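Hypothetical protein TT1662 (Thermus thermophilus, PDB 1UFO) is of unknown substrate but has the alpha/beta hydrolase fold and is probably a serine hydrolase. Local coordinates at residues A[80-85]-A[112-117]; A[136-141]-A[192-197]; A[162-167]-A[196-201]; A[173-178]-A[205-210]. All blocks are in the same frame, centred on the assembly; numbering follows the deposited sequence. Where two conformers were deposited one is given.

How the interactions relate
Interactions 2 and 3 lie closest together, their centres about 8 Å apart, and share Glu196 and Ala197 of helix 188-198. Interaction 4 pairs the two strands that this helix connects; its centre is about 11 Å from that of interaction 2 and 12 Å from that of interaction 3. Interaction 1 includes Ser113, which with His217 and Asp183 fits a Ser-His-Asp triad, and so probably borders the active site. Its Phe117 touches both the 136-141 loop, with CE1 3.5 Å from Pro141 N, and Pro163 of interaction 3. Interactions 1 and 4 do not touch: their centres, about 20 Å apart, lie on opposite sides of the chain's centre.

Interaction 1 of 4, residues A[80-85]-A[112-117]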
loop_
_atom_site.group_PDB
_atom_site.type_symbol
_atom_site.label_atom_id
_atom_site.label_comp_id
_atom_site.label_asym_id
_atom_site.label_seq_id
_atom_site.Cartn_x
_atom_site.Cartn_y
_atom_site.Cartn_z
ATOM N N GLU A 80 14.000 28.771 -8.487
ATOM C CA GLU A 80 12.844 29.342 -7.797
ATOM C C GLU A 80 11.940 28.265 -7.151
ATOM O O GLU A 80 11.382 28.459 -6.029
ATOM C CB GLU A 80 12.066 30.212 -8.791
ATOM C CG GLU A 80 12.893 31.506 -9.010
ATOM C CD GLU A 80 12.278 32.487 -10.011
ATOM O OE1 GLU A 80 13.065 33.385 -10.442
ATOM O OE2 GLU A 80 11.076 32.369 -10.355
ATOM N N VAL A 81 11.853 27.116 -7.802
ATOM C CA VAL A 81 11.026 26.023 -7.252
ATOM C C VAL A 81 11.658 25.565 -5.938
ATOM O O VAL A 81 10.946 25.417 -4.915
ATOM C CB VAL A 81 10.970 24.848 -8.262
ATOM C CG1 VAL A 81 10.474 23.550 -7.555
ATOM C CG2 VAL A 81 10.016 25.179 -9.380
ATOM N N TYR A 82 12.978 25.367 -5.891
ATOM C CA TYR A 82 13.525 24.879 -4.621
ATOM C C TYR A 82 13.696 25.935 -3.542
ATOM O O TYR A 82 13.785 25.607 -2.334
ATOM C CB TYR A 82 14.793 24.060 -4.848
ATOM C CG TYR A 82 14.429 22.748 -5.500
ATOM C CD1 TYR A 82 14.716 22.495 -6.834
ATOM C CD2 TYR A 82 13.691 21.802 -4.801
ATOM C CE1 TYR A 82 14.288 21.339 -7.453
ATOM C CE2 TYR A 82 13.201 20.621 -5.428
ATOM C CZ TYR A 82 13.506 20.404 -6.763
ATOM O OH TYR A 82 12.868 19.350 -7.382
ATOM N N ARG A 83 13.700 27.215 -3.943
ATOM C CA ARG A 83 13.672 28.268 -2.911
ATOM C C ARG A 83 12.247 28.260 -2.282
ATOM O O ARG A 83 12.099 28.394 -1.041
ATOM C CB ARG A 83 14.036 29.601 -3.578
ATOM C CG ARG A 83 13.806 30.818 -2.662
ATOM C CD ARG A 83 14.396 30.630 -1.230
ATOM N NE ARG A 83 15.823 30.284 -1.221
ATOM C CZ ARG A 83 16.505 29.896 -0.145
ATOM N NH1 ARG A 83 17.806 29.607 -0.218
ATOM N NH2 ARG A 83 15.915 29.786 1.064
ATOM N N VAL A 84 11.203 28.101 -3.097
ATOM C CA VAL A 84 9.816 27.906 -2.509
ATOM C C VAL A 84 9.877 26.670 -1.546
ATOM O O VAL A 84 9.378 26.772 -0.409
ATOM C CB VAL A 84 8.792 27.563 -3.577
ATOM C CG1 VAL A 84 7.422 27.073 -2.908
ATOM C CG2 VAL A 84 8.454 28.835 -4.446
ATOM N N ALA A 85 10.504 25.561 -1.943
ATOM C CA ALA A 85 10.584 24.372 -1.058
ATOM C C ALA A 85 11.308 24.630 0.247
ATOM O O ALA A 85 10.843 24.209 1.315
ATOM C CB ALA A 85 11.295 23.236 -1.789
ATOM N N GLY A 112 2.476 16.291 -1.101
ATOM C CA GLY A 112 2.215 15.865 -2.480
ATOM C C GLY A 112 3.176 16.548 -3.430
ATOM O O GLY A 112 3.310 17.758 -3.402
ATOM N N SER A 113 3.934 15.750 -4.193
ATOM C CA SER A 113 4.890 16.273 -5.196
ATOM C C SER A 113 5.932 17.162 -4.473
ATOM O O SER A 113 6.725 16.664 -3.665
ATOM C CB SER A 113 4.063 16.970 -6.312
ATOM O OG SER A 113 4.861 17.202 -7.449
ATOM N N LEU A 114 6.027 18.482 -4.738
ATOM C CA LEU A 114 7.045 19.287 -4.081
ATOM C C LEU A 114 6.848 19.176 -2.577
ATOM O O LEU A 114 7.820 19.199 -1.832
ATOM C CB LEU A 114 6.946 20.736 -4.563
ATOM C CG LEU A 114 8.102 21.589 -4.056
ATOM C CD1 LEU A 114 9.440 21.193 -4.679
ATOM C CD2 LEU A 114 7.758 23.068 -4.328
ATOM N N GLY A 115 5.620 19.043 -2.119
ATOM C CA GLY A 115 5.380 18.889 -0.673
ATOM C C GLY A 115 5.984 17.581 -0.103
ATOM O O GLY A 115 6.386 17.560 1.053
ATOM N N ALA A 116 6.088 16.538 -0.953
ATOM C CA ALA A 116 6.701 15.281 -0.515
ATOM C C ALA A 116 8.206 15.525 -0.359
ATOM O O ALA A 116 8.858 15.004 0.584
ATOM C CB ALA A 116 6.442 14.191 -1.558
ATOM N N PHE A 117 8.782 16.341 -1.269
ATOM C CA PHE A 117 10.208 16.636 -1.153
ATOM C C PHE A 117 10.457 17.460 0.111
ATOM O O PHE A 117 11.462 17.258 0.786
ATOM C CB PHE A 117 10.671 17.435 -2.410
ATOM C CG PHE A 117 12.133 17.754 -2.368
ATOM C CD1 PHE A 117 13.079 16.752 -2.621
ATOM C CD2 PHE A 117 12.569 19.063 -2.078
ATOM C CE1 PHE A 117 14.438 17.030 -2.582
ATOM C CE2 PHE A 117 13.929 19.362 -2.068
ATOM C CZ PHE A 117 14.872 18.334 -2.311
#
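Leu114 packs as a knob into a hole on helix 77-103 made by Val81, Tyr82, Val84 and Ala85. Its CG stands anti to the backbone N (chi1 -172°), and the two methyls divide the hole between them. CD1 does most of the touching: it lies 3.9 Å from Val81 CG1 and equally near Tyr82 CE2, while Ala85 CB is 4.0 Å from Leu114 CD1. The other methyl, CD2, turns to Val84, with Leu114 CD2 and Val84 CG1 4.3 Å apart.

One turn along, Phe117 has its CG anti to the backbone N (chi1 -179°), a torsion that carries CG toward Tyr82, and the two rings meet in an offset edge-to-face pair. The ring centroids are 5.2 Å apart and the planes are inclined at 67°. The edge of Tyr82 is directed at the face of Phe117, and Tyr82 CE2 comes to 3.7 Å from Phe117 CE2. Ala85 CB lies at the edge of the phenylalanine ring, near its plane. Within its own helix, Val81 CG1 sits above the centre of one face of the tyrosine ring. The contact between the two segments is thus apolar, while the tyrosine hydroxyl is hydrogen-bonded to Met142 N.

Ser113, just before Leu114, fits the nucleophile elbow of the alpha/beta hydrolase fold and is probably the nucleophile; its OG is hydrogen-bonded to His217. The contact packs the first turn of helix 114-124, just after the elbow that follows strand 107-112, against helix 77-103. Helix 153-160 adds Leu158 against both aromatic rings, and Pro163 from the loop beyond it touches Phe117.

Interaction 2 of 4, residues A[136-141]-A[192-197]; sequences IGSGFP and EKTLEA
An ST turn at Ser138, in the loop after strand 132-135, presents this loop to helix 188-198. Ser138 OG accepts from Phe140 N at 3.1 Å, with an N-H...O angle of 168°. The intervening peptide N belongs to Gly139 and crosses to the helix: Gly139 N donates to Thr194 OG1 over 2.9 Å, nearly straight at 164°. Thr194 OG1 stands beside its own backbone N, anti to the carbonyl carbon (chi1 -65°), and also bonds to Arg190 O one turn back. Gly139 lies so close to the helix that a CB on it would run into Thr194 CG2, so the approach depends on glycine.

Beyond the turn, Phe140 lays its ring under the bent end of Lys193. Lys193 CE is over the middle of the ring in a CH-pi contact, 3.4 Å from the centroid. Lys193 NZ follows in a cation-pi contact, 4.3 Å from the centroid and still over the face. The ring's edge is turned to the helix, where Thr194 OG1 lies 3.7 Å from Phe140 CD1 and Ala197 CB 4.0 Å from Phe140 CZ. An alanine in place of Phe140 would probably leave the Lys193 ammonium without its aromatic platform and open a gap beside Ala197.

Around the contact, Pro162, Ala164 and Thr165 of the loop after helix 153-160 also pack on Phe140. Thr194 touches His120 of helix 114-124 and His177 of strand 175-180. The loop is thus held between helix 188-198 and the segment 162-167, at its root joined to strand 175-180 by the backbone bond of Ile136 to Leu178.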
loop_
_atom_site.group_PDB
_atom_site.type_symbol
_atom_site.label_atom_id
_atom_site.label_comp_id
_atom_site.label_asym_id
_atom_site.label_seq_id
_atom_site.Cartn_x
_atom_site.Cartn_y
_atom_site.Cartn_z
ATOM N N ILE A 136 3.215 10.975 -4.691
ATOM C CA ILE A 136 3.692 11.385 -6.030
ATOM C C ILE A 136 4.952 12.257 -6.031
ATOM O O ILE A 136 5.052 13.266 -6.716
ATOM C CB ILE A 136 2.497 12.057 -6.849
ATOM C CG1 ILE A 136 2.087 13.434 -6.262
ATOM C CG2 ILE A 136 1.303 11.033 -6.869
ATOM C CD1 ILE A 136 0.888 14.025 -7.180
ATOM N N GLY A 137 5.938 11.785 -5.286
ATOM C CA GLY A 137 7.144 12.565 -5.110
ATOM C C GLY A 137 8.414 11.783 -4.927
ATOM O O GLY A 137 8.468 10.578 -5.184
ATOM N N SER A 138 9.420 12.493 -4.418
ATOM C CA SER A 138 10.761 11.941 -4.309
ATOM C C SER A 138 11.597 12.713 -3.306
ATOM O O SER A 138 11.261 13.880 -2.965
ATOM C CB SER A 138 11.384 12.048 -5.706
ATOM O OG SER A 138 12.787 11.764 -5.690
ATOM N N GLY A 139 12.627 12.038 -2.803
ATOM C CA GLY A 139 13.588 12.602 -1.859
ATOM C C GLY A 139 14.816 13.243 -2.530
ATOM O O GLY A 139 15.735 13.662 -1.841
ATOM N N PHE A 140 14.820 13.261 -3.847
ATOM C CA PHE A 140 15.826 13.911 -4.616
ATOM C C PHE A 140 15.164 15.004 -5.402
ATOM O O PHE A 140 14.023 14.872 -5.842
ATOM C CB PHE A 140 16.478 12.973 -5.646
ATOM C CG PHE A 140 17.365 11.925 -5.033
ATOM C CD1 PHE A 140 16.853 10.720 -4.507
ATOM C CD2 PHE A 140 18.726 12.166 -4.944
ATOM C CE1 PHE A 140 17.730 9.790 -3.889
ATOM C CE2 PHE A 140 19.590 11.253 -4.343
ATOM C CZ PHE A 140 19.117 10.073 -3.811
ATOM N N PRO A 141 15.900 16.118 -5.640
ATOM C CA PRO A 141 15.347 17.214 -6.437
ATOM C C PRO A 141 15.312 16.759 -7.890
ATOM O O PRO A 141 15.976 15.800 -8.254
ATOM C CB PRO A 141 16.316 18.368 -6.234
ATOM C CG PRO A 141 17.641 17.650 -6.058
ATOM C CD PRO A 141 17.268 16.410 -5.170
ATOM N N GLU A 192 11.881 5.187 -6.602
ATOM C CA GLU A 192 12.606 3.961 -6.217
ATOM C C GLU A 192 14.077 4.313 -5.730
ATOM O O GLU A 192 14.574 3.699 -4.763
ATOM C CB GLU A 192 12.629 3.028 -7.463
ATOM C CG GLU A 192 11.250 2.386 -7.682
ATOM C CD GLU A 192 11.068 1.637 -9.070
ATOM O OE1 GLU A 192 11.601 2.083 -10.151
ATOM O OE2 GLU A 192 10.352 0.612 -9.116
ATOM N N LYS A 193 14.669 5.301 -6.390
ATOM C CA LYS A 193 16.031 5.761 -6.050
ATOM C C LYS A 193 15.981 6.350 -4.642
ATOM O O LYS A 193 16.922 6.202 -3.843
ATOM C CB LYS A 193 16.463 6.831 -7.014
ATOM C CG LYS A 193 17.837 7.436 -6.822
ATOM C CD LYS A 193 17.875 8.573 -7.793
ATOM C CE LYS A 193 18.842 9.631 -7.454
ATOM N NZ LYS A 193 20.195 9.121 -7.798
ATOM N N THR A 194 14.850 7.005 -4.332
ATOM C CA THR A 194 14.746 7.534 -2.954
ATOM C C THR A 194 14.774 6.406 -1.901
ATOM O O THR A 194 15.503 6.420 -0.888
ATOM C CB THR A 194 13.408 8.314 -2.834
ATOM O OG1 THR A 194 13.471 9.434 -3.690
ATOM C CG2 THR A 194 13.149 8.832 -1.412
ATOM N N LEU A 195 13.941 5.384 -2.121
ATOM C CA LEU A 195 13.857 4.304 -1.188
ATOM C C LEU A 195 15.145 3.505 -1.105
ATOM O O LEU A 195 15.486 3.078 -0.078
ATOM C CB LEU A 195 12.682 3.393 -1.537
ATOM C CG LEU A 195 11.395 3.650 -0.719
ATOM C CD1 LEU A 195 10.917 5.032 -0.680
ATOM C CD2 LEU A 195 10.372 2.808 -1.347
ATOM N N GLU A 196 15.829 3.334 -2.214
ATOM C CA GLU A 196 17.058 2.577 -2.197
ATOM C C GLU A 196 18.141 3.350 -1.441
ATOM O O GLU A 196 18.953 2.740 -0.712
ATOM C CB GLU A 196 17.510 2.279 -3.629
ATOM C CG GLU A 196 18.836 1.416 -3.572
ATOM C CD GLU A 196 18.714 0.177 -2.614
ATOM O OE1 GLU A 196 17.756 -0.608 -2.780
ATOM O OE2 GLU A 196 19.554 -0.001 -1.674
ATOM N N ALA A 197 18.122 4.693 -1.517
ATOM C CA ALA A 197 19.114 5.471 -0.806
ATOM C C ALA A 197 18.854 5.386 0.677
ATOM O O ALA A 197 19.783 5.400 1.516
ATOM C CB ALA A 197 19.132 6.944 -1.268
#

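Interaction 3 of 4, residues A[162-167]-A[196-201]; sequences PPATRG and EALRPH
Gly167 is pressed against the imidazole of His201 and the end of Leu198, the tight part of this contact. Gly167 C lies over one face of the histidine ring, offset toward the rim, and is 3.4 Å from His201 CG. Leu198 CD2 meets Gly167 CA at 3.6 Å and Ala164 O at 3.5 Å. A CB on Gly167 would clash with His201 CD2, so this close approach depends on glycine. His201 CG stands beside its backbone N (chi1 -58°), which brings it up to the glycine. An alanine at His201 would probably take the ring from over the Gly167 peptide and open a gap there, only CB remaining in touch.

A water fills the polar join within this packed part by three bonds: it donates to Ala164 O at 2.7 Å and to Ala197 O at 3.0 Å, and accepts from Gly167 N at 2.8 Å. The looser side, at the partly exposed His201, has a second water that links just Gly167 O and His201 O.

The two segments are thus joined by van der Waals packing and by bridging waters, with no direct hydrogen bond between them; the first water satisfies both a peptide N-H and two carbonyls.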
loop_
_atom_site.group_PDB
_atom_site.type_symbol
_atom_site.label_atom_id
_atom_site.label_comp_id
_atom_site.label_asym_id
_atom_site.label_seq_id
_atom_site.Cartn_x
_atom_site.Cartn_y
_atom_site.Cartn_z
ATOM N N PRO A 162 21.232 15.812 -1.487
ATOM C CA PRO A 162 19.765 15.671 -1.435
ATOM C C PRO A 162 19.351 15.066 -0.078
ATOM O O PRO A 162 20.090 14.262 0.518
ATOM C CB PRO A 162 19.474 14.687 -2.567
ATOM C CG PRO A 162 20.615 15.011 -3.566
ATOM C CD PRO A 162 21.796 15.167 -2.669
ATOM N N PRO A 163 18.142 15.414 0.406
ATOM C CA PRO A 163 17.735 14.842 1.693
ATOM C C PRO A 163 17.762 13.333 1.761
ATOM O O PRO A 163 18.137 12.793 2.806
ATOM C CB PRO A 163 16.297 15.388 1.925
ATOM C CG PRO A 163 15.875 15.841 0.537
ATOM C CD PRO A 163 17.119 16.307 -0.176
ATOM N N ALA A 164 17.354 12.647 0.701
ATOM C CA ALA A 164 17.341 11.175 0.793
ATOM C C ALA A 164 18.708 10.546 0.907
ATOM O O ALA A 164 18.793 9.343 1.136
ATOM C CB ALA A 164 16.581 10.550 -0.385
ATOM N N THR A 165 19.754 11.363 0.722
ATOM C CA THR A 165 21.133 10.814 0.900
ATOM C C THR A 165 21.577 10.957 2.358
ATOM O O THR A 165 22.724 10.554 2.702
ATOM C CB THR A 165 22.170 11.533 0.007
ATOM O OG1 THR A 165 22.309 12.893 0.436
ATOM C CG2 THR A 165 21.715 11.498 -1.459
ATOM N N ARG A 166 20.701 11.502 3.232
ATOM C CA ARG A 166 21.011 11.719 4.681
ATOM C C ARG A 166 20.075 10.823 5.547
ATOM O O ARG A 166 19.546 11.259 6.592
ATOM C CB ARG A 166 20.802 13.233 5.015
ATOM C CG ARG A 166 21.606 14.165 4.071
ATOM C CD ARG A 166 21.162 15.590 4.194
ATOM N NE ARG A 166 21.362 16.011 5.561
ATOM C CZ ARG A 166 20.892 17.149 6.056
ATOM N NH1 ARG A 166 21.129 17.479 7.338
ATOM N NH2 ARG A 166 20.167 17.945 5.291
ATOM N N GLY A 167 19.945 9.557 5.146
ATOM C CA GLY A 167 19.018 8.643 5.831
ATOM C C GLY A 167 19.263 8.451 7.293
ATOM O O GLY A 167 18.383 8.198 8.079
ATOM N N GLU A 196 15.829 3.334 -2.214
ATOM C CA GLU A 196 17.058 2.577 -2.197
ATOM C C GLU A 196 18.141 3.350 -1.441
ATOM O O GLU A 196 18.953 2.740 -0.712
ATOM C CB GLU A 196 17.510 2.279 -3.629
ATOM C CG GLU A 196 18.836 1.416 -3.572
ATOM C CD GLU A 196 18.714 0.177 -2.614
ATOM O OE1 GLU A 196 17.756 -0.608 -2.780
ATOM O OE2 GLU A 196 19.554 -0.001 -1.674
ATOM N N ALA A 197 18.122 4.693 -1.517
ATOM C CA ALA A 197 19.114 5.471 -0.806
ATOM C C ALA A 197 18.854 5.386 0.677
ATOM O O ALA A 197 19.783 5.400 1.516
ATOM C CB ALA A 197 19.132 6.944 -1.268
ATOM N N LEU A 198 17.569 5.310 1.057
ATOM C CA LEU A 198 17.218 5.300 2.470
ATOM C C LEU A 198 17.244 3.894 3.089
ATOM O O LEU A 198 17.414 3.818 4.312
ATOM C CB LEU A 198 15.773 5.822 2.643
ATOM C CG LEU A 198 15.675 7.345 2.376
ATOM C CD1 LEU A 198 14.216 7.792 2.386
ATOM C CD2 LEU A 198 16.385 8.161 3.425
ATOM N N ARG A 199 17.022 2.873 2.268
ATOM C CA ARG A 199 16.965 1.489 2.774
ATOM C C ARG A 199 17.978 1.065 3.825
ATOM O O ARG A 199 17.587 0.469 4.824
ATOM C CB ARG A 199 17.031 0.477 1.638
ATOM C CG ARG A 199 17.237 -0.934 2.144
ATOM C CD ARG A 199 17.568 -1.847 0.938
ATOM N NE ARG A 199 18.851 -1.498 0.317
ATOM C CZ ARG A 199 20.046 -1.699 0.857
ATOM N NH1 ARG A 199 21.126 -1.318 0.191
ATOM N NH2 ARG A 199 20.174 -2.300 2.034
ATOM N N PRO A 200 19.278 1.360 3.650
ATOM C CA PRO A 200 20.262 0.939 4.656
ATOM C C PRO A 200 20.055 1.604 6.011
ATOM O O PRO A 200 20.554 1.116 7.022
ATOM C CB PRO A 200 21.589 1.345 4.035
ATOM C CG PRO A 200 21.282 1.531 2.519
ATOM C CD PRO A 200 19.920 2.047 2.503
ATOM N N HIS A 201 19.327 2.724 6.010
ATOM C CA HIS A 201 19.046 3.471 7.231
ATOM C C HIS A 201 17.694 3.163 7.909
ATOM O O HIS A 201 17.321 3.806 8.891
ATOM C CB HIS A 201 19.130 4.974 6.897
ATOM C CG HIS A 201 20.453 5.380 6.338
ATOM N ND1 HIS A 201 21.596 5.420 7.102
ATOM C CD2 HIS A 201 20.823 5.755 5.085
ATOM C CE1 HIS A 201 22.621 5.803 6.352
ATOM N NE2 HIS A 201 22.180 6.013 5.122
HETATM O O HOH W 1 20.403 7.981 2.837
HETATM O O HOH W 2 16.745 6.394 9.637
#

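Interaction 4 of 4, residues A[173-178]-A[205-210]; sequences VPLLHL and GRLARF
Leu176 CD1 reaches Ala208 CB at 3.7 Å where strands 175-180 and 207-212 pair in parallel, and on the same face of the sheet Leu178 CD2 meets Phe210 CD2 at 4.1 Å. Four backbone bonds hold the register, in which Leu175 pairs with Leu207 and His177 with Arg209. Leu175 N donates to Arg206 O at 2.9 Å, and Ala208 N to Leu175 O at the same length. His177 N then donates to Ala208 O at 3.0 Å, and Phe210 N to His177 O at 2.8 Å.

In the next shell, helix 221-236 covers the face of Leu176, Ala208, Leu178 and Phe210 through Phe230 on Leu176 and Val226 on Phe210. Helix 188-198, the crossover of this beta-alpha-beta unit, covers the face of Leu175, His177, Leu207 and Arg209, with Leu195 against both His177 and Arg209. Strand 132-135 continues the sheet beyond 175-180.

Polar ends on the helix 188-198 side have outside partners: His177 NE2 bonds to His120 NE2, and Arg209 NH1 forms a salt bridge with Glu213 of the second subunit. Residues 208-210 also pair antiparallel with a strand of that subunit. This ladder carries the sheet into the second subunit, and the Arg209-Glu213 salt bridge adds a charged contact beside it.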
loop_
_atom_site.group_PDB
_atom_site.type_symbol
_atom_site.label_atom_id
_atom_site.label_comp_id
_atom_site.label_asym_id
_atom_site.label_seq_id
_atom_site.Cartn_x
_atom_site.Cartn_y
_atom_site.Cartn_z
ATOM N N VAL A 173 11.856 7.211 11.050
ATOM C CA VAL A 173 10.452 7.650 11.072
ATOM C C VAL A 173 9.657 6.887 9.967
ATOM O O VAL A 173 10.069 6.845 8.803
ATOM C CB VAL A 173 10.356 9.142 10.743
ATOM C CG1 VAL A 173 8.894 9.542 10.445
ATOM C CG2 VAL A 173 10.961 9.942 11.947
ATOM N N PRO A 174 8.502 6.302 10.311
ATOM C CA PRO A 174 7.711 5.583 9.305
ATOM C C PRO A 174 7.447 6.460 8.080
ATOM O O PRO A 174 7.028 7.599 8.197
ATOM C CB PRO A 174 6.392 5.248 9.989
ATOM C CG PRO A 174 6.877 5.053 11.554
ATOM C CD PRO A 174 7.909 6.221 11.680
ATOM N N LEU A 175 7.699 5.891 6.920
ATOM C CA LEU A 175 7.595 6.655 5.693
ATOM C C LEU A 175 7.021 5.805 4.594
ATOM O O LEU A 175 7.544 4.743 4.272
ATOM C CB LEU A 175 9.011 7.159 5.260
ATOM C CG LEU A 175 9.176 7.763 3.844
ATOM C CD1 LEU A 175 8.321 8.975 3.807
ATOM C CD2 LEU A 175 10.589 8.136 3.603
ATOM N N LEU A 176 5.929 6.299 4.010
ATOM C CA LEU A 176 5.296 5.559 2.894
ATOM C C LEU A 176 5.293 6.419 1.652
ATOM O O LEU A 176 4.807 7.543 1.720
ATOM C CB LEU A 176 3.809 5.186 3.220
ATOM C CG LEU A 176 2.997 4.714 2.049
ATOM C CD1 LEU A 176 3.672 3.379 1.573
ATOM C CD2 LEU A 176 1.561 4.460 2.506
ATOM N N HIS A 177 5.873 5.925 0.558
ATOM C CA HIS A 177 5.833 6.661 -0.716
ATOM C C HIS A 177 4.671 6.036 -1.508
ATOM O O HIS A 177 4.558 4.813 -1.618
ATOM C CB HIS A 177 7.140 6.522 -1.510
ATOM C CG HIS A 177 8.033 7.699 -1.419
ATOM N ND1 HIS A 177 7.904 8.791 -2.267
ATOM C CD2 HIS A 177 9.044 8.024 -0.550
ATOM C CE1 HIS A 177 8.803 9.717 -1.924
ATOM N NE2 HIS A 177 9.490 9.270 -0.880
ATOM N N LEU A 178 3.767 6.889 -2.021
ATOM C CA LEU A 178 2.622 6.402 -2.796
ATOM C C LEU A 178 2.823 7.009 -4.190
ATOM O O LEU A 178 3.071 8.224 -4.322
ATOM C CB LEU A 178 1.275 6.913 -2.204
ATOM C CG LEU A 178 1.153 6.450 -0.744
ATOM C CD1 LEU A 178 1.533 7.584 0.263
ATOM C CD2 LEU A 178 -0.348 6.045 -0.510
ATOM N N GLY A 205 12.675 -1.824 9.184
ATOM C CA GLY A 205 11.427 -1.623 8.457
ATOM C C GLY A 205 10.816 -0.209 8.654
ATOM O O GLY A 205 11.486 0.824 8.930
ATOM N N ARG A 206 9.509 -0.131 8.487
ATOM C CA ARG A 206 8.826 1.165 8.623
ATOM C C ARG A 206 8.924 2.072 7.407
ATOM O O ARG A 206 8.328 3.080 7.402
ATOM C CB ARG A 206 9.116 1.897 9.918
ATOM C CG ARG A 206 9.153 0.949 11.116
ATOM C CD ARG A 206 9.524 1.776 12.273
ATOM N NE ARG A 206 9.046 1.244 13.542
ATOM C CZ ARG A 206 9.453 0.140 14.154
ATOM N NH1 ARG A 206 10.398 -0.630 13.626
ATOM N NH2 ARG A 206 8.908 -0.189 15.340
ATOM N N LEU A 207 9.624 1.590 6.368
ATOM C CA LEU A 207 9.704 2.282 5.081
ATOM C C LEU A 207 8.808 1.411 4.170
ATOM O O LEU A 207 8.818 0.182 4.245
ATOM C CB LEU A 207 11.151 2.253 4.550
ATOM C CG LEU A 207 11.470 2.866 3.265
ATOM C CD1 LEU A 207 11.142 4.418 3.343
ATOM C CD2 LEU A 207 13.022 2.671 3.042
ATOM N N ALA A 208 8.038 2.035 3.293
ATOM C CA ALA A 208 7.170 1.246 2.412
ATOM C C ALA A 208 6.807 2.037 1.157
ATOM O O ALA A 208 6.998 3.247 1.081
ATOM C CB ALA A 208 5.845 0.821 3.161
ATOM N N ARG A 209 6.331 1.278 0.157
ATOM C CA ARG A 209 5.851 1.924 -1.082
ATOM C C ARG A 209 4.523 1.359 -1.515
ATOM O O ARG A 209 4.176 0.187 -1.251
ATOM C CB ARG A 209 6.879 1.765 -2.248
ATOM C CG ARG A 209 7.160 0.357 -2.704
ATOM C CD ARG A 209 8.413 0.316 -3.718
ATOM N NE ARG A 209 9.569 -0.313 -3.124
ATOM C CZ ARG A 209 10.106 -1.503 -3.455
ATOM N NH1 ARG A 209 11.195 -1.934 -2.798
ATOM N NH2 ARG A 209 9.606 -2.264 -4.432
ATOM N N PHE A 210 3.711 2.187 -2.165
ATOM C CA PHE A 210 2.438 1.759 -2.710
ATOM C C PHE A 210 2.442 2.331 -4.115
ATOM O O PHE A 210 2.642 3.543 -4.297
ATOM C CB PHE A 210 1.232 2.359 -1.947
ATOM C CG PHE A 210 -0.062 2.113 -2.652
ATOM C CD1 PHE A 210 -0.639 0.832 -2.602
ATOM C CD2 PHE A 210 -0.678 3.143 -3.391
ATOM C CE1 PHE A 210 -1.859 0.519 -3.287
ATOM C CE2 PHE A 210 -1.886 2.823 -4.085
ATOM C CZ PHE A 210 -2.453 1.514 -4.020
#